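Long-range contacts in fructuronate-tagaturonate epimerase UxaE from Cohnella laeviribosi in complex with 1 glycerol (Cohnella laeviribosi, PDB 6IL9), which probably interconverts fructuronate and tagaturonate by epimerisation, as a zinc-containing TIM-barrel isomerase: residues A103-V108 with D471-L476; R377-T382 with R463-R468. All coordinates share one frame; numbering follows the deposited sequence.

Interaction 1. Residues A103-V108 with D471-L476; sequences AGPGHV and DYEAAL
Gly106 and Glu473 meet where helix 104-111, which follows the first strand of the TIM barrel, packs against the C-terminal helix 469-487. Their CA atoms come within 4.4 Å, and the short helical segments cross at -39°, with axes 8.4 Å apart. A side chain at Gly106 would point into the other helix, and a CB there would clash with Leu476 CD1, so the missing side chain is what lets the backbones come so near. CG of Glu473 lies against the N and CA of Gly106. With CG anti to the carbonyl carbon (chi1 -66°) and the chain extended beyond it (chi2 174°), Glu473 carries its carboxylate over to Pro105, whose CB is 3.6 Å from OE2. A water accepts from Gly106 N at 2.9 Å and lies 3.1 Å from Glu473 OE2, to which it can donate; OE1 is held by Gln109. An alanine in place of Glu473 would probably leave this water without its carboxylate partner, Gln109 without its acceptor and a gap beside Pro105 and Gly106. Leu476 CD1 is 3.8 Å from Ala103 CB and also lies over one face of the Tyr472 ring, offset toward its rim, while CD2 approaches the His107 ring obliquely. Asn371 of helix 369-382 is hydrogen-bonded to two side chains of the contact, its backbone O to Tyr472 OH and its OD1 to His107 NE2. On the Ala103 side of the contact, Tyr472 puts its OH 3.6 Å from Ala103 CB and its CE2 4.0 Å from Ala103 CA.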
ATOM      1  N   ALA A 103      -0.210   8.348   9.531  1.00 17.17           N
ATOM      2  CA  ALA A 103       1.185   8.186   9.121  1.00 14.79           C
ATOM      3  C   ALA A 103       1.585   9.076   7.950  1.00 16.14           C
ATOM      4  O   ALA A 103       2.772   9.121   7.602  1.00 18.86           O
ATOM      5  CB  ALA A 103       1.468   6.730   8.736  1.00 15.93           C
ATOM      6  N   GLY A 104       0.641   9.782   7.355  1.00 15.46           N
ATOM      7  CA  GLY A 104       0.905  10.590   6.185  1.00 18.10           C
ATOM      8  C   GLY A 104       2.080  11.540   6.321  1.00 18.99           C
ATOM      9  O   GLY A 104       3.001  11.538   5.497  1.00 16.68           O
ATOM     10  N   PRO A 105       2.065  12.394   7.354  1.00 16.30           N
ATOM     11  CA  PRO A 105       3.160  13.372   7.489  1.00 16.96           C
ATOM     12  C   PRO A 105       4.528  12.733   7.628  1.00 17.86           C
ATOM     13  O   PRO A 105       5.474  13.154   6.947  1.00 17.30           O
ATOM     14  CB  PRO A 105       2.764  14.163   8.741  1.00 20.22           C
ATOM     15  CG  PRO A 105       1.266  14.047   8.785  1.00 19.31           C
ATOM     16  CD  PRO A 105       0.974  12.644   8.316  1.00 20.44           C
ATOM     17  N   GLY A 106       4.652  11.725   8.492  1.00 16.27           N
ATOM     18  CA  GLY A 106       5.913  11.007   8.608  1.00 15.58           C
ATOM     19  C   GLY A 106       6.347  10.396   7.290  1.00 15.21           C
ATOM     20  O   GLY A 106       7.532  10.410   6.952  1.00 15.91           O
ATOM     21  N   HIS A 107       5.389   9.860   6.525  1.00 17.10           N
ATOM     22  CA  HIS A 107       5.695   9.310   5.204  1.00 14.91           C
ATOM     23  C   HIS A 107       6.224  10.381   4.266  1.00 17.91           C
ATOM     24  O   HIS A 107       7.208  10.161   3.551  1.00 17.07           O
ATOM     25  CB  HIS A 107       4.454   8.647   4.614  1.00 17.27           C
ATOM     26  CG  HIS A 107       4.198   7.286   5.172  1.00 15.10           C
ATOM     27  ND1 HIS A 107       2.962   6.683   5.137  1.00 15.46           N
ATOM     28  CD2 HIS A 107       5.029   6.413   5.788  1.00 15.80           C
ATOM     29  CE1 HIS A 107       3.046   5.488   5.697  1.00 15.40           C
ATOM     30  NE2 HIS A 107       4.290   5.298   6.096  1.00 16.42           N
ATOM     31  N   VAL A 108       5.571  11.542   4.251  1.00 15.41           N
ATOM     32  CA  VAL A 108       6.032  12.656   3.428  1.00 16.45           C
ATOM     33  C   VAL A 108       7.433  13.097   3.847  1.00 17.67           C
ATOM     34  O   VAL A 108       8.308  13.331   3.002  1.00 18.23           O
ATOM     35  CB  VAL A 108       5.033  13.822   3.507  1.00 16.28           C
ATOM     36  CG1 VAL A 108       5.626  15.043   2.814  1.00 18.78           C
ATOM     37  CG2 VAL A 108       3.701  13.419   2.881  1.00 18.74           C
ATOM     38  N   ASP A 471       7.343  11.370  18.172  1.00 21.73           N
ATOM     39  CA  ASP A 471       8.032  10.083  18.257  1.00 23.81           C
ATOM     40  C   ASP A 471       7.629   9.172  17.110  1.00 20.38           C
ATOM     41  O   ASP A 471       8.477   8.478  16.544  1.00 21.03           O
ATOM     42  CB  ASP A 471       7.730   9.382  19.586  1.00 22.89           C
ATOM     43  CG  ASP A 471       8.404  10.040  20.777  1.00 30.70           C
ATOM     44  OD1 ASP A 471       9.233  10.954  20.593  1.00 33.52           O
ATOM     45  OD2 ASP A 471       8.103   9.623  21.915  1.00 34.65           O
ATOM     46  N   TYR A 472       6.332   9.130  16.782  1.00 20.16           N
ATOM     47  CA  TYR A 472       5.869   8.261  15.702  1.00 20.48           C
ATOM     48  C   TYR A 472       6.482   8.677  14.372  1.00 21.11           C
ATOM     49  O   TYR A 472       6.931   7.830  13.586  1.00 20.06           O
ATOM     50  CB  TYR A 472       4.332   8.286  15.629  1.00 18.84           C
ATOM     51  CG  TYR A 472       3.717   7.357  14.572  1.00 19.58           C
ATOM     52  CD1 TYR A 472       4.140   6.035  14.439  1.00 18.33           C
ATOM     53  CD2 TYR A 472       2.704   7.805  13.727  1.00 21.36           C
ATOM     54  CE1 TYR A 472       3.576   5.195  13.485  1.00 16.72           C
ATOM     55  CE2 TYR A 472       2.133   6.964  12.766  1.00 18.78           C
ATOM     56  CZ  TYR A 472       2.571   5.652  12.661  1.00 17.18           C
ATOM     57  OH  TYR A 472       2.027   4.788  11.723  1.00 18.31           O
ATOM     58  N   GLU A 473       6.529   9.984  14.104  1.00 19.40           N
ATOM     59  CA  GLU A 473       7.075  10.426  12.829  1.00 19.05           C
ATOM     60  C   GLU A 473       8.575  10.196  12.750  1.00 17.89           C
ATOM     61  O   GLU A 473       9.088   9.856  11.677  1.00 18.98           O
ATOM     62  CB  GLU A 473       6.702  11.883  12.602  1.00 20.86           C
ATOM     63  CG  GLU A 473       5.208  11.979  12.450  1.00 22.83           C
ATOM     64  CD  GLU A 473       4.686  13.374  12.353  1.00 25.85           C
ATOM     65  OE1 GLU A 473       5.486  14.334  12.422  1.00 24.91           O
ATOM     66  OE2 GLU A 473       3.449  13.498  12.210  1.00 27.08           O
ATOM     67  N   ALA A 474       9.291  10.320  13.874  1.00 17.68           N
ATOM     68  CA  ALA A 474      10.714   9.983  13.866  1.00 18.31           C
ATOM     69  C   ALA A 474      10.911   8.505  13.592  1.00 19.17           C
ATOM     70  O   ALA A 474      11.865   8.106  12.910  1.00 20.16           O
ATOM     71  CB  ALA A 474      11.363  10.356  15.199  1.00 21.14           C
ATOM     72  N   ALA A 475      10.023   7.673  14.134  1.00 17.11           N
ATOM     73  CA  ALA A 475      10.116   6.241  13.886  1.00 19.23           C
ATOM     74  C   ALA A 475       9.857   5.918  12.419  1.00 18.04           C
ATOM     75  O   ALA A 475      10.549   5.076  11.834  1.00 18.99           O
ATOM     76  CB  ALA A 475       9.141   5.494  14.788  1.00 21.21           C
ATOM     77  N   LEU A 476       8.861   6.568  11.803  1.00 16.18           N
ATOM     78  CA  LEU A 476       8.612   6.316  10.387  1.00 15.76           C
ATOM     79  C   LEU A 476       9.788   6.771   9.535  1.00 16.56           C
ATOM     80  O   LEU A 476      10.217   6.049   8.623  1.00 16.14           O
ATOM     81  CB  LEU A 476       7.325   7.014   9.945  1.00 15.24           C
ATOM     82  CG  LEU A 476       6.042   6.467  10.568  1.00 16.94           C
ATOM     83  CD1 LEU A 476       4.903   7.396  10.226  1.00 20.56           C
ATOM     84  CD2 LEU A 476       5.746   5.028  10.101  1.00 18.41           C
TER
HETATM   85  O   HOH W   1       2.807  10.970  10.529  1.00 20.63           O

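Interaction 2. Residues R377-T382 with R463-R468; sequences RIVAKT and RTLSER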
ATOM      1  N   ARG A 377       4.775  -0.118  18.237  1.00 16.80           N
ATOM      2  CA  ARG A 377       6.046   0.047  18.933  1.00 17.28           C
ATOM      3  C   ARG A 377       6.039   1.295  19.815  1.00 17.35           C
ATOM      4  O   ARG A 377       6.557   1.272  20.936  1.00 19.71           O
ATOM      5  CB  ARG A 377       7.188   0.109  17.921  1.00 17.43           C
ATOM      6  CG  ARG A 377       8.555  -0.044  18.543  1.00 16.64           C
ATOM      7  CD  ARG A 377       9.630   0.536  17.635  1.00 20.55           C
ATOM      8  NE  ARG A 377       9.717  -0.085  16.309  1.00 19.41           N
ATOM      9  CZ  ARG A 377      10.337  -1.236  16.050  1.00 21.09           C
ATOM     10  NH1 ARG A 377      10.896  -1.933  17.030  1.00 21.43           N
ATOM     11  NH2 ARG A 377      10.386  -1.701  14.809  1.00 18.87           N
ATOM     12  N   ILE A 378       5.445   2.391  19.335  1.00 15.77           N
ATOM     13  CA  ILE A 378       5.334   3.582  20.177  1.00 16.39           C
ATOM     14  C   ILE A 378       4.513   3.277  21.428  1.00 18.23           C
ATOM     15  O   ILE A 378       4.833   3.750  22.528  1.00 20.19           O
ATOM     16  CB  ILE A 378       4.724   4.750  19.382  1.00 16.26           C
ATOM     17  CG1 ILE A 378       5.688   5.222  18.295  1.00 16.97           C
ATOM     18  CG2 ILE A 378       4.335   5.905  20.336  1.00 16.42           C
ATOM     19  CD1 ILE A 378       7.004   5.725  18.795  1.00 22.74           C
ATOM     20  N   VAL A 379       3.429   2.510  21.278  1.00 18.49           N
ATOM     21  CA  VAL A 379       2.610   2.150  22.435  1.00 18.43           C
ATOM     22  C   VAL A 379       3.418   1.301  23.410  1.00 22.18           C
ATOM     23  O   VAL A 379       3.385   1.519  24.630  1.00 20.98           O
ATOM     24  CB  VAL A 379       1.319   1.433  21.989  1.00 18.13           C
ATOM     25  CG1 VAL A 379       0.541   0.914  23.203  1.00 19.83           C
ATOM     26  CG2 VAL A 379       0.446   2.367  21.170  1.00 17.87           C
ATOM     27  N   ALA A 380       4.166   0.322  22.893  1.00 18.46           N
ATOM     28  CA  ALA A 380       5.012  -0.476  23.779  1.00 18.89           C
ATOM     29  C   ALA A 380       5.992   0.401  24.558  1.00 23.39           C
ATOM     30  O   ALA A 380       6.267   0.139  25.737  1.00 23.10           O
ATOM     31  CB  ALA A 380       5.771  -1.538  22.983  1.00 20.33           C
ATOM     32  N   LYS A 381       6.515   1.457  23.922  1.00 18.12           N
ATOM     33  CA  LYS A 381       7.517   2.311  24.559  1.00 21.51           C
ATOM     34  C   LYS A 381       6.915   3.307  25.543  1.00 25.24           C
ATOM     35  O   LYS A 381       7.560   3.647  26.541  1.00 24.18           O
ATOM     36  CB  LYS A 381       8.303   3.090  23.500  1.00 19.64           C
ATOM     37  CG  LYS A 381       9.270   2.243  22.690  1.00 19.43           C
ATOM     38  CD  LYS A 381       9.957   3.062  21.613  1.00 22.98           C
ATOM     39  CE  LYS A 381      10.878   2.195  20.766  1.00 28.87           C
ATOM     40  NZ  LYS A 381      12.148   1.895  21.468  1.00 38.21           N
ATOM     41  N   THR A 382       5.709   3.806  25.275  1.00 21.41           N
ATOM     42  CA  THR A 382       5.171   4.942  26.016  1.00 22.79           C
ATOM     43  C   THR A 382       3.896   4.639  26.785  1.00 24.08           C
ATOM     44  O   THR A 382       3.520   5.432  27.660  1.00 25.66           O
ATOM     45  CB  THR A 382       4.890   6.116  25.065  1.00 22.92           C
ATOM     46  OG1 THR A 382       3.826   5.752  24.179  1.00 22.57           O
ATOM     47  CG2 THR A 382       6.125   6.455  24.257  1.00 24.22           C
ATOM     48  N   ARG A 463      -5.171   8.171  21.235  1.00 21.45           N
ATOM     49  CA  ARG A 463      -4.775   9.200  22.187  1.00 21.97           C
ATOM     50  C   ARG A 463      -3.269   9.163  22.438  1.00 24.27           C
ATOM     51  O   ARG A 463      -2.608  10.209  22.428  1.00 22.11           O
ATOM     52  CB  ARG A 463      -5.563   9.020  23.486  1.00 24.86           C
ATOM     53  CG  ARG A 463      -5.750  10.268  24.317  1.00 36.04           C
ATOM     54  CD  ARG A 463      -7.086  10.211  25.070  1.00 35.63           C
ATOM     55  NE  ARG A 463      -7.256   8.958  25.810  1.00 38.55           N
ATOM     56  CZ  ARG A 463      -8.316   8.155  25.715  1.00 35.71           C
ATOM     57  NH1 ARG A 463      -9.327   8.465  24.914  1.00 39.45           N
ATOM     58  NH2 ARG A 463      -8.372   7.041  26.435  1.00 36.44           N
ATOM     59  N   THR A 464      -2.693   7.968  22.641  1.00 20.36           N
ATOM     60  CA  THR A 464      -1.247   7.946  22.854  1.00 21.01           C
ATOM     61  C   THR A 464      -0.494   8.295  21.580  1.00 19.39           C
ATOM     62  O   THR A 464       0.553   8.941  21.653  1.00 19.98           O
ATOM     63  CB  THR A 464      -0.750   6.602  23.401  1.00 25.54           C
ATOM     64  OG1 THR A 464      -0.445   5.710  22.327  1.00 37.79           O
ATOM     65  CG2 THR A 464      -1.745   5.972  24.338  1.00 16.51           C
ATOM     66  N   LEU A 465      -1.009   7.913  20.409  1.00 18.43           N
ATOM     67  CA  LEU A 465      -0.273   8.231  19.187  1.00 18.61           C
ATOM     68  C   LEU A 465      -0.311   9.727  18.891  1.00 21.74           C
ATOM     69  O   LEU A 465       0.658  10.275  18.351  1.00 21.99           O
ATOM     70  CB  LEU A 465      -0.807   7.419  18.008  1.00 20.02           C
ATOM     71  CG  LEU A 465      -0.031   6.126  17.697  1.00 19.72           C
ATOM     72  CD1 LEU A 465       1.339   6.445  17.105  1.00 19.18           C
ATOM     73  CD2 LEU A 465       0.141   5.301  18.970  1.00 18.39           C
ATOM     74  N   SER A 466      -1.397  10.406  19.261  1.00 22.60           N
ATOM     75  CA  SER A 466      -1.428  11.859  19.130  1.00 21.86           C
ATOM     76  C   SER A 466      -0.466  12.522  20.115  1.00 22.53           C
ATOM     77  O   SER A 466       0.270  13.445  19.748  1.00 21.99           O
ATOM     78  CB  SER A 466      -2.855  12.366  19.333  1.00 20.86           C
ATOM     79  OG  SER A 466      -2.907  13.775  19.225  1.00 24.04           O
ATOM     80  N   GLU A 467      -0.446  12.052  21.369  1.00 20.19           N
ATOM     81  CA  GLU A 467       0.495  12.589  22.345  1.00 23.26           C
ATOM     82  C   GLU A 467       1.937  12.362  21.916  1.00 22.20           C
ATOM     83  O   GLU A 467       2.815  13.161  22.253  1.00 24.86           O
ATOM     84  CB  GLU A 467       0.244  11.957  23.721  1.00 22.73           C
ATOM     85  CG  GLU A 467      -1.087  12.341  24.344  1.00 26.38           C
ATOM     86  CD  GLU A 467      -1.543  11.379  25.441  1.00 35.18           C
ATOM     87  OE1 GLU A 467      -2.661  11.574  25.968  1.00 40.42           O
ATOM     88  OE2 GLU A 467      -0.794  10.427  25.773  1.00 38.18           O
ATOM     89  N   ARG A 468       2.204  11.287  21.177  1.00 19.18           N
ATOM     90  CA  ARG A 468       3.558  10.927  20.764  1.00 19.89           C
ATOM     91  C   ARG A 468       3.742  11.102  19.259  1.00 21.85           C
ATOM     92  O   ARG A 468       4.474  10.352  18.612  1.00 20.65           O
ATOM     93  CB  ARG A 468       3.890   9.491  21.169  1.00 19.45           C
ATOM     94  CG  ARG A 468       3.436   9.092  22.569  1.00 24.94           C
ATOM     95  CD  ARG A 468       3.957  10.026  23.630  1.00 31.06           C
ATOM     96  NE  ARG A 468       5.405   9.951  23.742  1.00 35.37           N
ATOM     97  CZ  ARG A 468       6.065  10.020  24.894  1.00 36.26           C
ATOM     98  NH1 ARG A 468       5.399  10.156  26.033  1.00 42.27           N
ATOM     99  NH2 ARG A 468       7.391   9.950  24.904  1.00 39.94           N
TER
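Arg468, Thr382 and Ile378 bury the most surface where the end of helix 369-382 meets the end of helix 458-467. Thr382 and Arg468 reach toward each other tip to tip: the methyl CG2 of Thr382 lies over one face of the guanidinium, offset toward its rim, 3.6 Å from Arg468 NE. The arginine chain bends at chi2 (-55°) and chi3 (-66°) rather than running straight out. Its NH2 forms a salt bridge with Asp471 of helix 469-487, which would help to hold the flat group in place beside the methyl. The hydroxyl of Thr382 is turned back to its own helix, where OG1 donates to Ile378 O at 2.8 Å from well above the carbonyl plane. That oxygen also accepts from Thr382 N, so two donors of one residue grip it. With OG1 tied down in this way, the threonine presents CG2 to the guanidinium, although OG1 still touches Arg468 CG at 3.7 Å. One turn earlier, Ile378 crosses the aliphatic part of Arg468 obliquely, its CG2 3.7 Å from Arg468 CB. The next residue, Val379, adds a further contact: CG2 packs at 3.7 Å against Leu465 CD2 and touches Thr464 OG1, both side chains crossing it at about a right angle. The segment axes are themselves nearly perpendicular, at 84°, and 9.9 Å apart. Methyl groups and the aliphatic part of an arginine thus fill a steep helix-helix crossing, which joins the helix after the eighth strand of a TIM barrel to helix 458-467, which comes just before the C-terminal helix.

How the interactions relate
From the N terminus, the chain passes through the five-stranded antiparallel sheet and first barrel strand, then enters 103-108, the first half of interaction 1. The rest of the eight-stranded barrel follows before 377-382 opens interaction 2 on helix 369-382. After an excursion of helices and loops, with no strand, 463-468 closes this shorter loop of 80 residues; the next helix, 469-487, then closes the longer one through 471-476. Interaction 2 therefore lies wholly within the span of interaction 1. The contacts, centred about 13 Å apart, also touch: Tyr472 CG packs 3.6 Å from Leu465 CD1, and Asp471 CB meets Ile378 CD1. Together they tie the C-terminal helices to helices following the first and last barrel strands.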